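Local coordinates for iota-carrageenase (Alteromonas sp., PDB 1H80), which hydrolyses the 1,4-beta linkages of iota-carrageenan, a sulfated galactan of red algal cell walls, within the chain and with inversion of anomeric configuration, at residues 65-70 / 84-89; 120-125 / 148-153; 144-149 / 178-183; 206-211 / 239-244. All coordinates share one frame; numbering follows the deposited sequence.

Contact 1 of 4, residues 65-70 / 84-89; sequences YHFLGI and VIIKPT
His66 and Lys87 set their side chains side by side on one surface of the sheet: CB of the lysine lies over a face of the imidazole, 4.3 Å from the ring centroid in a CH-pi contact, while Pro88 O stands at the ring edge. The Tyr65 ring, on the other surface, takes CG1 of Val84 at its edge and in its plane, CD2 to CG1 being 4.0 Å. These pairs join neighbouring coils of a right-handed parallel beta-helix, to which strands 65-67 and 85-88 belong. Phe67 receives Ile86 CD1 at its ring edge, and its CD2 comes to 3.7 Å from CG2 of the same isoleucine. Four backbone hydrogen bonds join the strands. Three are straight at the acceptor, but Thr89 N meets Phe67 O from well above the carbonyl plane, as the chain leaves the regular pairing. The surface carrying Tyr65 and Ile86 is buried, and Phe67 packs on Leu42 of helix 39-50 and on Phe100. Tyr65 OH is hydrogen-bonded to Pro61 O. At the far end Leu68 CG, anti to the backbone N (chi1 -158°), lies 3.9 Å from Thr89 O. Leu68 CD2 comes closer to that oxygen, at 3.2 Å. The hydroxyl of Thr89 is held from outside the pair by Asp37 OD1, and OG1 sits 3.4 Å from His66 CB.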
loop_
_atom_site.group_PDB
_atom_site.type_symbol
_atom_site.label_atom_id
_atom_site.label_comp_id
_atom_site.label_asym_id
_atom_site.label_seq_id
_atom_site.Cartn_x
_atom_site.Cartn_y
_atom_site.Cartn_z
ATOM N N TYR A 65 7.512 7.880 -22.077
ATOM C CA TYR A 65 6.332 8.724 -22.114
ATOM C C TYR A 65 6.120 9.485 -20.831
ATOM O O TYR A 65 6.475 9.021 -19.748
ATOM C CB TYR A 65 5.097 7.866 -22.372
ATOM C CG TYR A 65 5.224 7.036 -23.611
ATOM C CD1 TYR A 65 4.889 7.564 -24.857
ATOM C CD2 TYR A 65 5.726 5.739 -23.553
ATOM C CE1 TYR A 65 5.055 6.819 -26.014
ATOM C CE2 TYR A 65 5.896 4.986 -24.703
ATOM C CZ TYR A 65 5.560 5.534 -25.929
ATOM O OH TYR A 65 5.737 4.803 -27.075
ATOM N N HIS A 66 5.527 10.662 -20.970
ATOM C CA HIS A 66 5.213 11.500 -19.830
ATOM C C HIS A 66 3.698 11.615 -19.742
ATOM O O HIS A 66 3.047 12.118 -20.661
ATOM C CB HIS A 66 5.853 12.879 -19.991
ATOM C CG HIS A 66 7.341 12.867 -19.841
ATOM N ND1 HIS A 66 8.187 12.391 -20.819
ATOM C CD2 HIS A 66 8.133 13.226 -18.803
ATOM C CE1 HIS A 66 9.435 12.457 -20.390
ATOM N NE2 HIS A 66 9.430 12.960 -19.170
ATOM N N PHE A 67 3.141 11.116 -18.641
ATOM C CA PHE A 67 1.702 11.156 -18.423
ATOM C C PHE A 67 1.392 11.729 -17.051
ATOM O O PHE A 67 2.219 11.670 -16.143
ATOM C CB PHE A 67 1.086 9.748 -18.431
ATOM C CG PHE A 67 1.334 8.959 -19.680
ATOM C CD1 PHE A 67 1.026 9.479 -20.932
ATOM C CD2 PHE A 67 1.819 7.655 -19.596
ATOM C CE1 PHE A 67 1.193 8.709 -22.080
ATOM C CE2 PHE A 67 1.988 6.878 -20.738
ATOM C CZ PHE A 67 1.674 7.405 -21.980
ATOM N N LEU A 68 0.182 12.257 -16.909
ATOM C CA LEU A 68 -0.289 12.764 -15.630
ATOM C C LEU A 68 -1.784 13.029 -15.700
ATOM O O LEU A 68 -2.286 13.569 -16.688
ATOM C CB LEU A 68 0.442 14.048 -15.220
ATOM C CG LEU A 68 0.383 14.291 -13.707
ATOM C CD1 LEU A 68 1.263 13.267 -12.995
ATOM C CD2 LEU A 68 0.858 15.701 -13.377
ATOM N N GLY A 69 -2.495 12.615 -14.657
ATOM C CA GLY A 69 -3.927 12.838 -14.581
ATOM C C GLY A 69 -4.762 12.182 -15.660
ATOM O O GLY A 69 -5.772 12.737 -16.092
ATOM N N ILE A 70 -4.346 10.999 -16.095
ATOM C CA ILE A 70 -5.075 10.280 -17.131
ATOM C C ILE A 70 -6.348 9.685 -16.543
ATOM O O ILE A 70 -6.327 9.097 -15.463
ATOM C CB ILE A 70 -4.218 9.139 -17.712
ATOM C CG1 ILE A 70 -2.879 9.691 -18.209
ATOM C CG2 ILE A 70 -4.972 8.438 -18.832
ATOM C CD1 ILE A 70 -3.007 10.716 -19.313
ATOM N N VAL A 84 9.306 -0.010 -22.169
ATOM C CA VAL A 84 8.666 1.276 -21.951
ATOM C C VAL A 84 9.044 1.877 -20.609
ATOM O O VAL A 84 9.209 1.171 -19.616
ATOM C CB VAL A 84 7.129 1.151 -22.009
ATOM C CG1 VAL A 84 6.468 2.433 -21.478
ATOM C CG2 VAL A 84 6.695 0.904 -23.442
ATOM N N ILE A 85 9.205 3.194 -20.601
ATOM C CA ILE A 85 9.507 3.921 -19.383
ATOM C C ILE A 85 8.442 4.999 -19.312
ATOM O O ILE A 85 8.254 5.765 -20.260
ATOM C CB ILE A 85 10.893 4.589 -19.424
ATOM C CG1 ILE A 85 11.984 3.520 -19.506
ATOM C CG2 ILE A 85 11.080 5.446 -18.177
ATOM C CD1 ILE A 85 13.382 4.079 -19.685
ATOM N N ILE A 86 7.711 5.024 -18.205
ATOM C CA ILE A 86 6.671 6.017 -18.011
ATOM C C ILE A 86 7.085 6.930 -16.871
ATOM O O ILE A 86 7.433 6.469 -15.783
ATOM C CB ILE A 86 5.316 5.353 -17.681
ATOM C CG1 ILE A 86 4.762 4.671 -18.933
ATOM C CG2 ILE A 86 4.332 6.393 -17.167
ATOM C CD1 ILE A 86 3.506 3.850 -18.688
ATOM N N LYS A 87 7.059 8.228 -17.137
ATOM C CA LYS A 87 7.430 9.225 -16.140
ATOM C C LYS A 87 6.283 10.203 -15.954
ATOM O O LYS A 87 5.491 10.426 -16.864
ATOM C CB LYS A 87 8.676 9.991 -16.592
ATOM C CG LYS A 87 9.912 9.134 -16.778
ATOM C CD LYS A 87 11.089 9.989 -17.214
ATOM C CE LYS A 87 12.371 9.188 -17.259
ATOM N NZ LYS A 87 13.537 10.067 -17.547
ATOM N N PRO A 88 6.176 10.805 -14.762
ATOM C CA PRO A 88 5.094 11.761 -14.522
ATOM C C PRO A 88 5.388 13.119 -15.149
ATOM O O PRO A 88 6.485 13.661 -14.997
ATOM C CB PRO A 88 5.030 11.830 -13.002
ATOM C CG PRO A 88 6.461 11.645 -12.607
ATOM C CD PRO A 88 6.921 10.524 -13.521
ATOM N N THR A 89 4.408 13.657 -15.864
ATOM C CA THR A 89 4.567 14.961 -16.488
ATOM C C THR A 89 4.611 15.982 -15.367
ATOM O O THR A 89 3.854 15.881 -14.403
ATOM C CB THR A 89 3.384 15.289 -17.400
ATOM O OG1 THR A 89 3.240 14.255 -18.379
ATOM C CG2 THR A 89 3.610 16.620 -18.106
#

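Contact 2 of 4, residues 120-125 / 148-153; sequences FLVDFK and FTIDDN
Phe148 CB sits over the centre of the Phe120 ring, 3.5 Å from its centroid, and the two rings lie near parallel but slid apart, with little overlap. Matching chi1 values (58° and 55°) send both side chains the same way. An alanine in place of Phe120 would probably leave a gap over Phe148 CB and uncover the side of the Phe148 ring that Phe120 CZ and CE1 now touch. On the other surface Lys125 NZ bridges two carboxylates, reaching Asp151 OD2 on its anti lone pair at 2.7 Å and Asp123 OD1 at 2.8 Å. Its charge probably offsets their repulsion. Further out, Lys125 N closes an Asx turn on Asp123 OD1, entering from the opposite face of the carboxylate to NZ, and Asn185 ND2 holds Asp151 OD1. The paired strands, bonded through Val122 N to Thr149 O among others, belong to successive coils of the parallel beta-helix. Strand 85-88 flanks 120-123, strand 177-185 flanks 143-151, and strand 132-141 packs against Phe124, Phe148 and Ile150 from within.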
loop_
_atom_site.group_PDB
_atom_site.type_symbol
_atom_site.label_atom_id
_atom_site.label_comp_id
_atom_site.label_asym_id
_atom_site.label_seq_id
_atom_site.Cartn_x
_atom_site.Cartn_y
_atom_site.Cartn_z
ATOM N N PHE A 120 7.359 -3.313 -17.487
ATOM C CA PHE A 120 7.967 -2.046 -17.848
ATOM C C PHE A 120 8.333 -1.260 -16.611
ATOM O O PHE A 120 8.192 -1.737 -15.488
ATOM C CB PHE A 120 7.022 -1.220 -18.720
ATOM C CG PHE A 120 5.698 -0.930 -18.078
ATOM C CD1 PHE A 120 4.688 -1.886 -18.069
ATOM C CD2 PHE A 120 5.458 0.302 -17.477
ATOM C CE1 PHE A 120 3.458 -1.621 -17.474
ATOM C CE2 PHE A 120 4.235 0.575 -16.881
ATOM C CZ PHE A 120 3.230 -0.386 -16.878
ATOM N N LEU A 121 8.785 -0.035 -16.828
ATOM C CA LEU A 121 9.206 0.804 -15.728
ATOM C C LEU A 121 8.434 2.106 -15.587
ATOM O O LEU A 121 8.172 2.798 -16.572
ATOM C CB LEU A 121 10.690 1.138 -15.895
ATOM C CG LEU A 121 11.312 2.056 -14.846
ATOM C CD1 LEU A 121 11.448 1.299 -13.540
ATOM C CD2 LEU A 121 12.672 2.535 -15.322
ATOM N N VAL A 122 8.045 2.408 -14.355
ATOM C CA VAL A 122 7.400 3.676 -14.033
ATOM C C VAL A 122 8.536 4.321 -13.251
ATOM O O VAL A 122 8.949 3.805 -12.215
ATOM C CB VAL A 122 6.175 3.509 -13.124
ATOM C CG1 VAL A 122 5.734 4.870 -12.602
ATOM C CG2 VAL A 122 5.044 2.864 -13.905
ATOM N N ASP A 123 9.050 5.437 -13.755
ATOM C CA ASP A 123 10.195 6.091 -13.131
ATOM C C ASP A 123 9.898 7.452 -12.502
ATOM O O ASP A 123 9.497 8.391 -13.189
ATOM C CB ASP A 123 11.294 6.226 -14.190
ATOM C CG ASP A 123 12.626 6.656 -13.617
ATOM O OD1 ASP A 123 12.786 6.656 -12.381
ATOM O OD2 ASP A 123 13.525 6.980 -14.423
ATOM N N PHE A 124 10.101 7.544 -11.188
ATOM C CA PHE A 124 9.881 8.790 -10.452
ATOM C C PHE A 124 11.216 9.411 -10.050
ATOM O O PHE A 124 11.241 10.486 -9.451
ATOM C CB PHE A 124 9.095 8.550 -9.154
ATOM C CG PHE A 124 7.651 8.187 -9.349
ATOM C CD1 PHE A 124 7.038 8.292 -10.592
ATOM C CD2 PHE A 124 6.889 7.770 -8.259
ATOM C CE1 PHE A 124 5.688 7.992 -10.745
ATOM C CE2 PHE A 124 5.538 7.466 -8.402
ATOM C CZ PHE A 124 4.937 7.577 -9.647
ATOM N N LYS A 125 12.314 8.738 -10.373
ATOM C CA LYS A 125 13.643 9.214 -9.987
ATOM C C LYS A 125 14.028 10.633 -10.397
ATOM O O LYS A 125 14.732 11.316 -9.651
ATOM C CB LYS A 125 14.719 8.237 -10.476
ATOM C CG LYS A 125 14.601 6.844 -9.866
ATOM C CD LYS A 125 15.863 6.012 -10.077
ATOM C CE LYS A 125 16.209 5.842 -11.550
ATOM N NZ LYS A 125 15.136 5.145 -12.311
ATOM N N PHE A 148 4.820 -4.429 -13.663
ATOM C CA PHE A 148 5.704 -3.304 -13.878
ATOM C C PHE A 148 6.474 -3.022 -12.611
ATOM O O PHE A 148 6.154 -3.533 -11.533
ATOM C CB PHE A 148 4.932 -2.074 -14.370
ATOM C CG PHE A 148 3.794 -1.661 -13.489
ATOM C CD1 PHE A 148 3.995 -0.753 -12.455
ATOM C CD2 PHE A 148 2.508 -2.141 -13.720
ATOM C CE1 PHE A 148 2.929 -0.325 -11.666
ATOM C CE2 PHE A 148 1.433 -1.720 -12.935
ATOM C CZ PHE A 148 1.644 -0.808 -11.907
ATOM N N THR A 149 7.538 -2.252 -12.775
ATOM C CA THR A 149 8.396 -1.879 -11.669
ATOM C C THR A 149 8.250 -0.381 -11.491
ATOM O O THR A 149 8.115 0.359 -12.465
ATOM C CB THR A 149 9.868 -2.212 -11.978
ATOM O OG1 THR A 149 10.018 -3.631 -12.117
ATOM C CG2 THR A 149 10.779 -1.712 -10.864
ATOM N N ILE A 150 8.253 0.053 -10.240
ATOM C CA ILE A 150 8.136 1.463 -9.934
ATOM C C ILE A 150 9.418 1.900 -9.253
ATOM O O ILE A 150 9.721 1.449 -8.150
ATOM C CB ILE A 150 6.965 1.730 -8.971
ATOM C CG1 ILE A 150 5.665 1.191 -9.572
ATOM C CG2 ILE A 150 6.860 3.224 -8.683
ATOM C CD1 ILE A 150 4.517 1.137 -8.587
ATOM N N ASP A 151 10.190 2.747 -9.926
ATOM C CA ASP A 151 11.418 3.276 -9.348
ATOM C C ASP A 151 10.996 4.552 -8.637
ATOM O O ASP A 151 10.905 5.623 -9.240
ATOM C CB ASP A 151 12.445 3.593 -10.436
ATOM C CG ASP A 151 13.410 2.451 -10.679
ATOM O OD1 ASP A 151 13.148 1.322 -10.210
ATOM O OD2 ASP A 151 14.435 2.685 -11.349
ATOM N N ASP A 152 10.718 4.418 -7.348
ATOM C CA ASP A 152 10.270 5.535 -6.532
ATOM C C ASP A 152 11.463 6.364 -6.078
ATOM O O ASP A 152 12.619 5.992 -6.294
ATOM C CB ASP A 152 9.525 4.995 -5.309
ATOM C CG ASP A 152 8.522 5.978 -4.740
ATOM O OD1 ASP A 152 8.599 7.187 -5.046
ATOM O OD2 ASP A 152 7.653 5.528 -3.964
ATOM N N ASN A 153 11.164 7.499 -5.459
ATOM C CA ASN A 153 12.188 8.385 -4.929
ATOM C C ASN A 153 11.619 8.918 -3.625
ATOM O O ASN A 153 11.578 10.124 -3.383
ATOM C CB ASN A 153 12.474 9.526 -5.905
ATOM C CG ASN A 153 13.614 10.405 -5.443
ATOM O OD1 ASN A 153 14.632 9.912 -4.957
ATOM N ND2 ASN A 153 13.455 11.713 -5.600
HETATM O O HOH W 1 9.469 -4.196 -14.796
HETATM O O HOH W 2 11.726 12.289 -7.598
#

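Contact 3 of 4, residues 144-149 / 178-183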
loop_
_atom_site.group_PDB
_atom_site.type_symbol
_atom_site.label_atom_id
_atom_site.label_comp_id
_atom_site.label_asym_id
_atom_site.label_seq_id
_atom_site.Cartn_x
_atom_site.Cartn_y
_atom_site.Cartn_z
ATOM N N LYS A 144 -7.859 -5.335 -13.918
ATOM C CA LYS A 144 -6.597 -6.008 -13.704
ATOM C C LYS A 144 -5.472 -5.027 -13.977
ATOM O O LYS A 144 -5.427 -4.406 -15.037
ATOM C CB LYS A 144 -6.485 -7.220 -14.632
ATOM C CG LYS A 144 -5.242 -8.063 -14.413
ATOM C CD LYS A 144 -5.198 -9.207 -15.424
ATOM C CE LYS A 144 -4.014 -10.124 -15.179
ATOM N NZ LYS A 144 -3.939 -11.176 -16.234
ATOM N N ILE A 145 -4.597 -4.860 -12.993
ATOM C CA ILE A 145 -3.436 -3.975 -13.101
ATOM C C ILE A 145 -2.272 -4.920 -12.823
ATOM O O ILE A 145 -2.213 -5.556 -11.772
ATOM C CB ILE A 145 -3.520 -2.844 -12.070
ATOM C CG1 ILE A 145 -4.699 -1.936 -12.435
ATOM C CG2 ILE A 145 -2.215 -2.045 -12.052
ATOM C CD1 ILE A 145 -5.010 -0.865 -11.401
ATOM N N SER A 146 -1.326 -4.985 -13.761
ATOM C CA SER A 146 -0.266 -5.979 -13.653
ATOM C C SER A 146 1.065 -5.717 -14.326
ATOM O O SER A 146 1.127 -5.016 -15.324
ATOM C CB SER A 146 -0.834 -7.278 -14.255
ATOM O OG SER A 146 0.128 -8.296 -14.466
ATOM N N ASN A 147 2.115 -6.305 -13.757
ATOM C CA ASN A 147 3.443 -6.305 -14.345
ATOM C C ASN A 147 4.283 -5.076 -14.687
ATOM O O ASN A 147 4.483 -4.754 -15.866
ATOM C CB ASN A 147 3.333 -7.165 -15.590
ATOM C CG ASN A 147 4.632 -7.812 -15.978
ATOM O OD1 ASN A 147 5.531 -7.984 -15.157
ATOM N ND2 ASN A 147 4.723 -8.220 -17.243
ATOM N N PHE A 148 4.820 -4.429 -13.663
ATOM C CA PHE A 148 5.704 -3.304 -13.878
ATOM C C PHE A 148 6.474 -3.022 -12.611
ATOM O O PHE A 148 6.154 -3.533 -11.533
ATOM C CB PHE A 148 4.932 -2.074 -14.370
ATOM C CG PHE A 148 3.794 -1.661 -13.489
ATOM C CD1 PHE A 148 3.995 -0.753 -12.455
ATOM C CD2 PHE A 148 2.508 -2.141 -13.720
ATOM C CE1 PHE A 148 2.929 -0.325 -11.666
ATOM C CE2 PHE A 148 1.433 -1.720 -12.935
ATOM C CZ PHE A 148 1.644 -0.808 -11.907
ATOM N N THR A 149 7.538 -2.252 -12.775
ATOM C CA THR A 149 8.396 -1.879 -11.669
ATOM C C THR A 149 8.250 -0.381 -11.491
ATOM O O THR A 149 8.115 0.359 -12.465
ATOM C CB THR A 149 9.868 -2.212 -11.978
ATOM O OG1 THR A 149 10.018 -3.631 -12.117
ATOM C CG2 THR A 149 10.779 -1.712 -10.864
ATOM N N ILE A 178 -7.791 -7.621 -9.886
ATOM C CA ILE A 178 -6.531 -8.277 -9.601
ATOM C C ILE A 178 -5.440 -7.235 -9.770
ATOM O O ILE A 178 -5.381 -6.552 -10.789
ATOM C CB ILE A 178 -6.246 -9.429 -10.588
ATOM C CG1 ILE A 178 -7.351 -10.480 -10.494
ATOM C CG2 ILE A 178 -4.880 -10.043 -10.289
ATOM C CD1 ILE A 178 -7.147 -11.672 -11.421
ATOM N N ILE A 179 -4.603 -7.096 -8.753
ATOM C CA ILE A 179 -3.476 -6.165 -8.801
ATOM C C ILE A 179 -2.294 -7.081 -8.543
ATOM O O ILE A 179 -2.159 -7.646 -7.457
ATOM C CB ILE A 179 -3.609 -5.094 -7.717
ATOM C CG1 ILE A 179 -4.838 -4.238 -8.022
ATOM C CG2 ILE A 179 -2.344 -4.239 -7.670
ATOM C CD1 ILE A 179 -5.190 -3.244 -6.940
ATOM N N GLU A 180 -1.436 -7.242 -9.545
ATOM C CA GLU A 180 -0.346 -8.195 -9.402
ATOM C C GLU A 180 0.938 -7.890 -10.129
ATOM O O GLU A 180 0.988 -7.037 -11.008
ATOM C CB GLU A 180 -0.811 -9.554 -9.918
ATOM C CG GLU A 180 -1.276 -9.461 -11.378
ATOM C CD GLU A 180 -1.292 -10.790 -12.108
ATOM O OE1 GLU A 180 -1.643 -11.813 -11.494
ATOM O OE2 GLU A 180 -0.969 -10.802 -13.318
ATOM N N ARG A 181 1.979 -8.625 -9.753
ATOM C CA ARG A 181 3.294 -8.511 -10.368
ATOM C C ARG A 181 3.824 -7.092 -10.437
ATOM O O ARG A 181 4.056 -6.553 -11.521
ATOM C CB ARG A 181 3.254 -9.113 -11.773
ATOM C CG ARG A 181 2.823 -10.568 -11.795
ATOM C CD ARG A 181 2.752 -11.091 -13.214
ATOM N NE ARG A 181 4.062 -11.084 -13.857
ATOM C CZ ARG A 181 4.254 -11.274 -15.158
ATOM N NH1 ARG A 181 3.218 -11.480 -15.960
ATOM N NH2 ARG A 181 5.482 -11.260 -15.657
ATOM N N ILE A 182 4.027 -6.490 -9.274
ATOM C CA ILE A 182 4.548 -5.142 -9.214
ATOM C C ILE A 182 5.664 -5.104 -8.190
ATOM O O ILE A 182 5.577 -5.724 -7.133
ATOM C CB ILE A 182 3.456 -4.127 -8.821
ATOM C CG1 ILE A 182 2.320 -4.166 -9.849
ATOM C CG2 ILE A 182 4.051 -2.722 -8.766
ATOM C CD1 ILE A 182 1.107 -3.346 -9.452
ATOM N N LYS A 183 6.731 -4.396 -8.534
ATOM C CA LYS A 183 7.869 -4.243 -7.646
ATOM C C LYS A 183 8.087 -2.753 -7.505
ATOM O O LYS A 183 8.089 -2.031 -8.500
ATOM C CB LYS A 183 9.121 -4.888 -8.252
ATOM C CG LYS A 183 10.433 -4.504 -7.566
ATOM C CD LYS A 183 10.462 -4.930 -6.108
ATOM C CE LYS A 183 11.723 -4.435 -5.409
ATOM N NZ LYS A 183 12.960 -4.975 -6.052
HETATM O O HOH W 3 -2.062 -12.565 -15.019
HETATM O O HOH W 4 7.616 -9.878 -14.927
#
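Ile182 lies alongside Phe148, its CG1 over one ring face toward the rim, 4.1 Å from the centroid, and its CD1 3.6 Å from CZ; with Ile145 and Ile179 nearby, this is the close-packed inner side. The other side is polar and partly watered. There Ser146 OG donates to the anti lone pair of Glu180 OE2 at 3.0 Å, and a water links that oxygen to Lys144 NZ, which lies too far off for a direct salt bridge. Glu180 OE1 is salt-bridged to Arg205. An alanine in place of Glu180 would probably leave Arg205 without its charged mate and Ser146 OG without its acceptor. Next along the strand, in one of its two conformers, the exposed Arg181 guanidinium stacks on the Asn147 amide, the planes 27° apart, with a water joining OD1 to NH2. Asn147 ND2 is bonded to Gly115 O and Gly117 O. Asn147 and Arg181 both have positive phi (59° and 51°), so each coil bends at the same level: matched corners and aligned side chains are typical of the parallel beta-helix.

Contact 4 of 4, residues 206-211 / 239-244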
loop_
_atom_site.group_PDB
_atom_site.type_symbol
_atom_site.label_atom_id
_atom_site.label_comp_id
_atom_site.label_asym_id
_atom_site.label_seq_id
_atom_site.Cartn_x
_atom_site.Cartn_y
_atom_site.Cartn_z
ATOM N N ASN A 206 1.860 -11.320 -5.859
ATOM C CA ASN A 206 3.228 -11.069 -6.295
ATOM C C ASN A 206 3.537 -9.582 -6.275
ATOM O O ASN A 206 3.779 -8.960 -7.313
ATOM C CB ASN A 206 3.445 -11.631 -7.701
ATOM C CG ASN A 206 4.911 -11.708 -8.073
ATOM O OD1 ASN A 206 5.774 -11.208 -7.350
ATOM N ND2 ASN A 206 5.201 -12.334 -9.208
ATOM N N LEU A 207 3.522 -9.021 -5.072
ATOM C CA LEU A 207 3.797 -7.606 -4.867
ATOM C C LEU A 207 5.004 -7.508 -3.951
ATOM O O LEU A 207 5.103 -8.243 -2.972
ATOM C CB LEU A 207 2.590 -6.934 -4.217
ATOM C CG LEU A 207 1.282 -7.056 -4.999
ATOM C CD1 LEU A 207 0.162 -6.401 -4.201
ATOM C CD2 LEU A 207 1.423 -6.400 -6.373
ATOM N N HIS A 208 5.926 -6.611 -4.275
ATOM C CA HIS A 208 7.131 -6.455 -3.476
ATOM C C HIS A 208 7.471 -4.977 -3.372
ATOM O O HIS A 208 7.544 -4.279 -4.380
ATOM C CB HIS A 208 8.276 -7.219 -4.149
ATOM C CG HIS A 208 9.587 -7.126 -3.433
ATOM N ND1 HIS A 208 10.736 -7.713 -3.917
ATOM C CD2 HIS A 208 9.935 -6.524 -2.269
ATOM C CE1 HIS A 208 11.736 -7.476 -3.087
ATOM N NE2 HIS A 208 11.276 -6.756 -2.079
ATOM N N SER A 209 7.649 -4.497 -2.149
ATOM C CA SER A 209 8.010 -3.105 -1.946
ATOM C C SER A 209 9.288 -3.017 -1.135
ATOM O O SER A 209 9.441 -3.708 -0.130
ATOM C CB SER A 209 6.895 -2.346 -1.216
ATOM O OG SER A 209 7.281 -0.999 -0.990
ATOM N N GLU A 210 10.214 -2.187 -1.604
ATOM C CA GLU A 210 11.467 -1.952 -0.907
ATOM C C GLU A 210 11.207 -0.649 -0.166
ATOM O O GLU A 210 11.122 0.413 -0.783
ATOM C CB GLU A 210 12.612 -1.769 -1.897
ATOM C CG GLU A 210 13.926 -1.401 -1.227
ATOM C CD GLU A 210 15.007 -1.054 -2.226
ATOM O OE1 GLU A 210 14.838 -0.064 -2.973
ATOM O OE2 GLU A 210 16.027 -1.774 -2.263
ATOM N N GLY A 211 11.067 -0.735 1.152
ATOM C CA GLY A 211 10.767 0.443 1.944
ATOM C C GLY A 211 9.267 0.484 2.192
ATOM O O GLY A 211 8.488 -0.056 1.400
ATOM N N ASN A 239 1.772 -14.115 -2.055
ATOM C CA ASN A 239 3.136 -13.738 -2.391
ATOM C C ASN A 239 3.354 -12.231 -2.277
ATOM O O ASN A 239 3.528 -11.525 -3.275
ATOM C CB ASN A 239 3.476 -14.227 -3.796
ATOM C CG ASN A 239 4.938 -14.054 -4.130
ATOM O OD1 ASN A 239 5.753 -13.750 -3.258
ATOM N ND2 ASN A 239 5.282 -14.255 -5.396
ATOM N N ILE A 240 3.335 -11.753 -1.037
ATOM C CA ILE A 240 3.535 -10.343 -0.738
ATOM C C ILE A 240 4.881 -10.254 -0.039
ATOM O O ILE A 240 5.134 -10.967 0.940
ATOM C CB ILE A 240 2.424 -9.814 0.186
ATOM C CG1 ILE A 240 1.047 -10.167 -0.394
ATOM C CG2 ILE A 240 2.578 -8.320 0.376
ATOM C CD1 ILE A 240 0.785 -9.639 -1.801
ATOM N N ARG A 241 5.738 -9.367 -0.533
ATOM C CA ARG A 241 7.083 -9.255 0.007
ATOM C C ARG A 241 7.544 -7.854 0.371
ATOM O O ARG A 241 7.131 -6.863 -0.236
ATOM C CB ARG A 241 8.066 -9.863 -0.997
ATOM C CG ARG A 241 7.627 -11.223 -1.533
ATOM C CD ARG A 241 8.669 -11.856 -2.446
ATOM N NE ARG A 241 8.931 -11.082 -3.662
ATOM C CZ ARG A 241 8.090 -10.970 -4.687
ATOM N NH1 ARG A 241 6.910 -11.579 -4.659
ATOM N NH2 ARG A 241 8.435 -10.253 -5.751
ATOM N N CYS A 242 8.405 -7.789 1.379
ATOM C CA CYS A 242 8.963 -6.533 1.849
ATOM C C CYS A 242 10.489 -6.664 1.917
ATOM O O CYS A 242 11.016 -7.751 2.141
ATOM C CB CYS A 242 8.423 -6.183 3.252
ATOM S SG CYS A 242 9.482 -4.924 4.041
ATOM N N SER A 243 11.192 -5.559 1.689
ATOM C CA SER A 243 12.647 -5.539 1.789
ATOM C C SER A 243 13.031 -4.152 2.283
ATOM O O SER A 243 12.549 -3.145 1.765
ATOM C CB SER A 243 13.314 -5.839 0.437
ATOM O OG SER A 243 12.983 -4.879 -0.546
ATOM N N LYS A 244 13.875 -4.107 3.310
ATOM C CA LYS A 244 14.319 -2.844 3.891
ATOM C C LYS A 244 13.159 -1.908 4.211
ATOM O O LYS A 244 13.249 -0.697 4.009
ATOM C CB LYS A 244 15.299 -2.147 2.943
ATOM C CG LYS A 244 16.518 -2.989 2.609
ATOM C CD LYS A 244 17.467 -2.229 1.693
ATOM C CE LYS A 244 18.687 -3.066 1.348
ATOM N NZ LYS A 244 19.625 -2.336 0.449
HETATM O O HOH W 5 11.096 -9.123 -6.292
HETATM O O HOH W 6 15.804 -4.253 -1.304
#
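Asn239 and Asn206 lie side by side at corresponding corners of adjacent coils, their amides 19° from parallel. Asn239 OD1 takes a bond from Arg241 NH1, while its backbone O receives Leu207 N. Ile240 turns to the inner side, where CD1 touches Leu207 CB at 4.1 Å. Arg241 returns to the outer surface; its bend at chi3 (-63°) turns NE aside, and chi4 (-72°) sets CZ toward the corner. From there NH1 and NH2 grip Asn206 OD1 end-on, at 2.9 and 3.2 Å, in the guanidinium plane. Arg241 CB lies over one face of the His208 ring, 4.2 Å from the centroid, and a water connects NH2 to His208 ND1. In-register stacking of successive coils, corner over corner, is characteristic of the parallel beta-helix. Cys242, modelled in two conformers, points inward, and its SG is tied by a disulfide to Cys271. Ser243 OG, in one of two conformers, is hydrogen-bonded to His208 NE2 at the ring edge, 3.0 Å away, either as donor, and a water leads on to Glu210 OE2. Ser243 O accepts Gly211 N. Lys244 NZ ends the segment 4.5 Å from Glu210 OE2; OE1 of that glutamate bonds Asn186 N.

Overall arrangement
From the N terminus, contact 1 closes the first and shortest loop, pairing 65-70 with 84-89. Strand 85-88 also bonds to strand 120-123, so contact 2 opens later in the chain but on the neighbouring strand, and closes a longer turn at 148-153. Contact 3 shares Phe148 and Thr149 with it: strand 143-151 gives one side to 120-123 and the other to 177-185, and the two loops overlap along the chain. Contact 4 follows in series, joined to contact 3 through strands 177-185 and 202-210. Contacts 1 and 4, with centres about 24 Å apart, never touch; intervening strands carry the parallel beta-helix from one to the other.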